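Long-range contacts in spore coat polysaccharide biosynthesis protein spsE (PDB 1VLI), which probably acts as an N-acylneuraminate-9-phosphate synthase-like enzyme in the making of spore coat polysaccharide and carries a bound zinc ion: residues Gly36-Asp40 with Leu255-His260; Lys247-Lys253 with Ala263-Leu269. All blocks are in the same frame, centred on the assembly; numbering follows the deposited sequence.

Interaction 1: Gly36-Asp40 with Leu255-His260; sequences GINHD and LPGADH
OD1 of Asn-38 takes the backbone N-H of Asp-259 at 3.1 Å, in the carbonyl plane of the amide. A water lies next to the same oxygen, in a weaker contact. It accepts from the backbone N of Ile-37 and sits 2.7 Å from OD2 of Asp-259, bridging the two loops. ND2 is held by the carbonyl of Phe-249, and the two ends of the amide together fix its flip.

The Asn-38 amide also stacks on the ring of His-260, the planes 22° apart. CG of Asn-38 stands anti to the carbonyl carbon, beside the backbone N, which lays the amide over the ring. OD1 lies over the centre of one ring face. CB of Leu-255 covers the opposite face.

NE2 of His-260 donates to OD1 of Asp-40 at 2.9 Å, almost straight at 176° and in the ring plane. The carboxylate is met on its syn side, but its plane is turned 62° from the ring. ND1, at another point of the ring edge, is hydrogen-bonded to OG1 of Thr-250. Both ring nitrogens thus have partners, which fixes the ring's rotation.

CB of Ala-258 packs against the turn, 3.9 Å from CG1 of Ile-37 and 3.6 Å from OD1 of Asn-38.

Ile-37 to Asp-40 form a type I beta turn, which presents Asn-38 and Asp-40 to the same partner loop. Two loops that follow neighbouring parallel strands, 30-36 and 244-248, meet here near the zinc ion, as is typical of the C-terminal rim of a TIM barrel.

Interaction 2: Lys247-Lys253 with Ala263-Leu269; sequences KHFTIDK and ALNPDEL
Two backbone bonds join the segments around Phe-249 and Leu-264. The N-H of Leu-264 reaches O of His-248 at 3.1 Å. The N-H of Thr-250 reaches O of Leu-264 at 2.7 Å. They form a single beta bridge. CB of Ala-263 packs on the backbone of Phe-249, 3.7 Å from its C atom.

Side chains extend the contact. CD2 of Leu-269 sits over one face of the Phe-249 ring, offset toward the rim, in a CH-pi contact 4.2 Å from the centroid. Leu-264 crosses Lys-247 at about a right angle, with CD1 against CG and CE of the lysine. The ammonium of Lys-247 goes on to a salt bridge with Asp-225.

Lys-253 closes the other end. Its chain bends at chi3 (75°) and again at chi4 (64°), which folds NZ back onto O of Ala-263 at 2.7 Å. Its CD passes 3.2 Å from OE1 of Glu-268, and NZ forms a long salt bridge to that oxygen. A methionine in its place would probably leave the Ala-263 carbonyl without this donor and the Glu-268 carboxylate without its nearby positive charge.

Glu-268 is itself held by a capping box. Its OE1 accepts from N of Asn-265 at 3.0 Å through the anti lone pair. Its own N donates to OD1 of Asn-265 at 176°. Pro-266 follows the cap, with CD near the carbonyl of Thr-250.

The ring of His-248 leads away from the contact and binds the zinc ion together with His-226. The residue before the N-cap is bridged to the residue after strand 244-248, a beta-alpha junction of the TIM barrel beside the zinc site.

In the fold
From the N terminus, strand 30-36 runs into the first segment of interaction 1. The chain then passes through most of the barrel before strand 244-248 and the first segment of interaction 2. Residues 255-260 come next and close a loop of more than 200 residues back onto 36-40. Residues 263-269 follow and close a short loop onto 247-253. The segments alternate, so the two contacts cross. Interaction 1 ties the loop after the first barrel strand to the loop after the last. Interaction 2 ties that last strand to its own helix, 266-285. The contacts meet where residues 249-250 lie against the interaction 1 loops.

Interaction 1: Gly36-Asp40 with Leu255-His260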
loop_
_atom_site.group_PDB
_atom_site.type_symbol
_atom_site.label_atom_id
_atom_site.label_comp_id
_atom_site.label_asym_id
_atom_site.label_seq_id
_atom_site.Cartn_x
_atom_site.Cartn_y
_atom_site.Cartn_z
ATOM N N GLY A 36 -10.628 2.308 -5.484
ATOM C CA GLY A 36 -10.595 3.221 -4.350
ATOM C C GLY A 36 -11.950 3.343 -3.670
ATOM O O GLY A 36 -12.455 2.369 -3.099
ATOM N N ILE A 37 -12.519 4.551 -3.720
ATOM C CA ILE A 37 -13.875 4.823 -3.234
ATOM C C ILE A 37 -14.794 5.337 -4.346
ATOM O O ILE A 37 -15.883 5.820 -4.074
ATOM C CB ILE A 37 -13.882 5.800 -2.019
ATOM C CG1 ILE A 37 -13.359 7.193 -2.383
ATOM C CG2 ILE A 37 -13.140 5.216 -0.835
ATOM C CD1 ILE A 37 -13.642 8.248 -1.268
ATOM N N ASN A 38 -14.360 5.185 -5.594
ATOM C CA ASN A 38 -15.074 5.712 -6.755
ATOM C C ASN A 38 -16.444 5.071 -7.069
ATOM O O ASN A 38 -17.039 5.355 -8.111
ATOM C CB ASN A 38 -14.180 5.673 -8.002
ATOM C CG ASN A 38 -13.009 6.670 -7.941
ATOM O OD1 ASN A 38 -12.952 7.544 -7.076
ATOM N ND2 ASN A 38 -12.077 6.537 -8.883
ATOM N N HIS A 39 -16.941 4.228 -6.171
ATOM C CA HIS A 39 -18.317 3.694 -6.259
ATOM C C HIS A 39 -19.367 4.671 -5.695
ATOM O O HIS A 39 -20.568 4.429 -5.792
ATOM C CB HIS A 39 -18.401 2.373 -5.495
ATOM C CG HIS A 39 -17.835 2.445 -4.109
ATOM N ND1 HIS A 39 -18.454 3.131 -3.087
ATOM C CD2 HIS A 39 -16.712 1.913 -3.572
ATOM C CE1 HIS A 39 -17.746 3.013 -1.979
ATOM N NE2 HIS A 39 -16.680 2.280 -2.246
ATOM N N ASP A 40 -18.879 5.738 -5.065
ATOM C CA ASP A 40 -19.669 6.815 -4.487
ATOM C C ASP A 40 -20.761 6.337 -3.512
ATOM O O ASP A 40 -21.804 6.962 -3.410
ATOM C CB ASP A 40 -20.260 7.684 -5.607
ATOM C CG ASP A 40 -19.200 8.503 -6.368
ATOM O OD1 ASP A 40 -18.106 8.801 -5.804
ATOM O OD2 ASP A 40 -19.398 8.917 -7.542
ATOM N N LEU A 255 -17.419 12.877 -12.676
ATOM C CA LEU A 255 -18.115 12.724 -11.388
ATOM C C LEU A 255 -17.447 13.604 -10.325
ATOM O O LEU A 255 -16.223 13.764 -10.356
ATOM C CB LEU A 255 -18.174 11.247 -10.964
ATOM C CG LEU A 255 -19.166 10.361 -11.747
ATOM C CD1 LEU A 255 -18.882 8.881 -11.564
ATOM C CD2 LEU A 255 -20.619 10.673 -11.394
ATOM N N PRO A 256 -18.238 14.220 -9.437
ATOM C CA PRO A 256 -17.700 15.167 -8.437
ATOM C C PRO A 256 -16.621 14.504 -7.581
ATOM O O PRO A 256 -16.918 13.706 -6.699
ATOM C CB PRO A 256 -18.924 15.571 -7.614
ATOM C CG PRO A 256 -20.000 14.561 -7.971
ATOM C CD PRO A 256 -19.702 14.075 -9.347
ATOM N N GLY A 257 -15.375 14.868 -7.863
ATOM C CA GLY A 257 -14.218 13.995 -7.652
ATOM C C GLY A 257 -13.913 13.442 -6.278
ATOM O O GLY A 257 -13.296 14.130 -5.467
ATOM N N ALA A 258 -14.332 12.199 -6.022
ATOM C CA ALA A 258 -13.715 11.365 -4.976
ATOM C C ALA A 258 -12.210 11.234 -5.315
ATOM O O ALA A 258 -11.397 11.998 -4.796
ATOM C CB ALA A 258 -14.403 10.001 -4.887
ATOM N N ASP A 259 -11.847 10.299 -6.196
ATOM C CA ASP A 259 -10.569 10.362 -6.935
ATOM C C ASP A 259 -10.876 10.293 -8.420
ATOM O O ASP A 259 -10.172 9.620 -9.164
ATOM C CB ASP A 259 -9.657 9.177 -6.599
ATOM C CG ASP A 259 -9.181 9.183 -5.155
ATOM O OD1 ASP A 259 -8.151 9.841 -4.853
ATOM O OD2 ASP A 259 -9.763 8.526 -4.261
ATOM N N HIS A 260 -11.934 10.973 -8.851
ATOM C CA HIS A 260 -12.519 10.716 -10.164
ATOM C C HIS A 260 -11.776 11.392 -11.287
ATOM O O HIS A 260 -11.535 10.793 -12.337
ATOM C CB HIS A 260 -13.984 11.160 -10.196
ATOM C CG HIS A 260 -14.906 10.246 -9.459
ATOM N ND1 HIS A 260 -15.242 8.994 -9.926
ATOM C CD2 HIS A 260 -15.572 10.403 -8.294
ATOM C CE1 HIS A 260 -16.065 8.413 -9.074
ATOM N NE2 HIS A 260 -16.280 9.247 -8.073
HETATM O O HOH W 1 -11.083 6.393 -5.164
#

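Interaction 2: Lys247-Lys253 with Ala263-Leu269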
loop_
_atom_site.group_PDB
_atom_site.type_symbol
_atom_site.label_atom_id
_atom_site.label_comp_id
_atom_site.label_asym_id
_atom_site.label_seq_id
_atom_site.Cartn_x
_atom_site.Cartn_y
_atom_site.Cartn_z
ATOM N N LYS A 247 -2.984 1.238 -11.322
ATOM C CA LYS A 247 -3.507 2.526 -11.800
ATOM C C LYS A 247 -4.930 2.727 -11.298
ATOM O O LYS A 247 -5.715 1.759 -11.277
ATOM C CB LYS A 247 -3.503 2.557 -13.334
ATOM C CG LYS A 247 -3.678 3.936 -13.987
ATOM C CD LYS A 247 -2.366 4.632 -14.255
ATOM C CE LYS A 247 -2.520 5.695 -15.342
ATOM N NZ LYS A 247 -1.267 6.502 -15.479
ATOM N N HIS A 248 -5.255 3.963 -10.890
ATOM C CA HIS A 248 -6.633 4.318 -10.512
ATOM C C HIS A 248 -7.518 4.362 -11.755
ATOM O O HIS A 248 -7.069 4.791 -12.841
ATOM C CB HIS A 248 -6.719 5.675 -9.832
ATOM C CG HIS A 248 -6.009 5.742 -8.517
ATOM N ND1 HIS A 248 -6.668 5.982 -7.334
ATOM C CD2 HIS A 248 -4.697 5.611 -8.199
ATOM C CE1 HIS A 248 -5.795 5.992 -6.340
ATOM N NE2 HIS A 248 -4.590 5.771 -6.837
ATOM N N PHE A 249 -8.760 3.899 -11.591
ATOM C CA PHE A 249 -9.764 4.059 -12.617
ATOM C C PHE A 249 -11.111 4.448 -12.017
ATOM O O PHE A 249 -11.365 4.248 -10.831
ATOM C CB PHE A 249 -9.889 2.796 -13.472
ATOM C CG PHE A 249 -10.745 1.715 -12.866
ATOM C CD1 PHE A 249 -10.288 0.980 -11.782
ATOM C CD2 PHE A 249 -11.994 1.411 -13.411
ATOM C CE1 PHE A 249 -11.047 -0.027 -11.229
ATOM C CE2 PHE A 249 -12.786 0.392 -12.873
ATOM C CZ PHE A 249 -12.324 -0.329 -11.776
ATOM N N THR A 250 -11.956 5.034 -12.850
ATOM C CA THR A 250 -13.288 5.423 -12.440
ATOM C C THR A 250 -14.232 5.013 -13.548
ATOM O O THR A 250 -13.793 4.498 -14.567
ATOM C CB THR A 250 -13.366 6.937 -12.168
ATOM O OG1 THR A 250 -14.722 7.294 -11.864
ATOM C CG2 THR A 250 -13.049 7.745 -13.450
ATOM N N ILE A 251 -15.520 5.242 -13.342
ATOM C CA ILE A 251 -16.534 4.891 -14.323
ATOM C C ILE A 251 -16.818 6.104 -15.205
ATOM O O ILE A 251 -17.306 5.969 -16.334
ATOM C CB ILE A 251 -17.817 4.314 -13.590
ATOM C CG1 ILE A 251 -18.486 3.229 -14.425
ATOM C CG2 ILE A 251 -18.821 5.395 -13.111
ATOM C CD1 ILE A 251 -17.757 1.910 -14.381
ATOM N N ASP A 252 -16.472 7.284 -14.683
ATOM C CA ASP A 252 -16.731 8.574 -15.339
ATOM C C ASP A 252 -15.887 9.677 -14.688
ATOM O O ASP A 252 -16.093 10.012 -13.522
ATOM C CB ASP A 252 -18.232 8.914 -15.249
ATOM C CG ASP A 252 -18.558 10.331 -15.684
ATOM O OD1 ASP A 252 -17.731 10.988 -16.353
ATOM O OD2 ASP A 252 -19.644 10.872 -15.405
ATOM N N LYS A 253 -14.960 10.249 -15.457
ATOM C CA LYS A 253 -13.960 11.207 -14.939
ATOM C C LYS A 253 -14.550 12.534 -14.443
ATOM O O LYS A 253 -13.898 13.279 -13.703
ATOM C CB LYS A 253 -12.888 11.490 -16.001
ATOM C CG LYS A 253 -11.967 10.310 -16.306
ATOM C CD LYS A 253 -11.202 10.485 -17.622
ATOM C CE LYS A 253 -10.059 11.488 -17.518
ATOM N NZ LYS A 253 -8.995 11.045 -16.581
ATOM N N ALA A 263 -8.375 9.809 -12.431
ATOM C CA ALA A 263 -8.371 8.371 -12.688
ATOM C C ALA A 263 -8.672 8.116 -14.153
ATOM O O ALA A 263 -9.239 8.968 -14.839
ATOM C CB ALA A 263 -9.399 7.668 -11.809
ATOM N N LEU A 264 -8.288 6.949 -14.651
ATOM C CA LEU A 264 -8.624 6.584 -16.022
ATOM C C LEU A 264 -10.089 6.144 -16.100
ATOM O O LEU A 264 -10.593 5.510 -15.163
ATOM C CB LEU A 264 -7.721 5.456 -16.504
ATOM C CG LEU A 264 -6.223 5.752 -16.454
ATOM C CD1 LEU A 264 -5.497 4.663 -17.219
ATOM C CD2 LEU A 264 -5.934 7.142 -17.056
ATOM N N ASN A 265 -10.771 6.491 -17.197
ATOM C CA ASN A 265 -12.103 5.951 -17.457
ATOM C C ASN A 265 -11.971 4.538 -18.049
ATOM O O ASN A 265 -10.854 4.082 -18.278
ATOM C CB ASN A 265 -12.930 6.900 -18.328
ATOM C CG ASN A 265 -12.371 7.072 -19.729
ATOM O OD1 ASN A 265 -11.909 6.117 -20.375
ATOM N ND2 ASN A 265 -12.445 8.301 -20.229
ATOM N N PRO A 266 -13.070 3.813 -18.237
ATOM C CA PRO A 266 -12.985 2.433 -18.718
ATOM C C PRO A 266 -12.227 2.230 -20.011
ATOM O O PRO A 266 -11.555 1.214 -20.136
ATOM C CB PRO A 266 -14.445 2.044 -18.900
ATOM C CG PRO A 266 -15.127 2.842 -17.826
ATOM C CD PRO A 266 -14.463 4.186 -17.923
ATOM N N ASP A 267 -12.358 3.166 -20.956
ATOM C CA ASP A 267 -11.675 3.102 -22.243
ATOM C C ASP A 267 -10.176 3.248 -22.091
ATOM O O ASP A 267 -9.401 2.444 -22.626
ATOM C CB ASP A 267 -12.158 4.216 -23.163
ATOM C CG ASP A 267 -13.596 4.078 -23.510
ATOM O OD1 ASP A 267 -14.441 4.305 -22.608
ATOM O OD2 ASP A 267 -13.972 3.742 -24.647
ATOM N N GLU A 268 -9.785 4.305 -21.389
ATOM C CA GLU A 268 -8.397 4.549 -21.077
ATOM C C GLU A 268 -7.772 3.374 -20.298
ATOM O O GLU A 268 -6.591 3.081 -20.489
ATOM C CB GLU A 268 -8.251 5.856 -20.301
ATOM C CG GLU A 268 -8.874 7.067 -20.978
ATOM C CD GLU A 268 -8.768 8.324 -20.128
ATOM O OE1 GLU A 268 -9.203 8.299 -18.947
ATOM O OE2 GLU A 268 -8.247 9.341 -20.641
ATOM N N LEU A 269 -8.554 2.698 -19.446
ATOM C CA LEU A 269 -8.054 1.532 -18.699
ATOM C C LEU A 269 -7.705 0.403 -19.653
ATOM O O LEU A 269 -6.576 -0.102 -19.602
ATOM C CB LEU A 269 -9.048 1.046 -17.617
ATOM C CG LEU A 269 -8.540 -0.031 -16.628
ATOM C CD1 LEU A 269 -7.420 0.467 -15.682
ATOM C CD2 LEU A 269 -9.666 -0.644 -15.796
#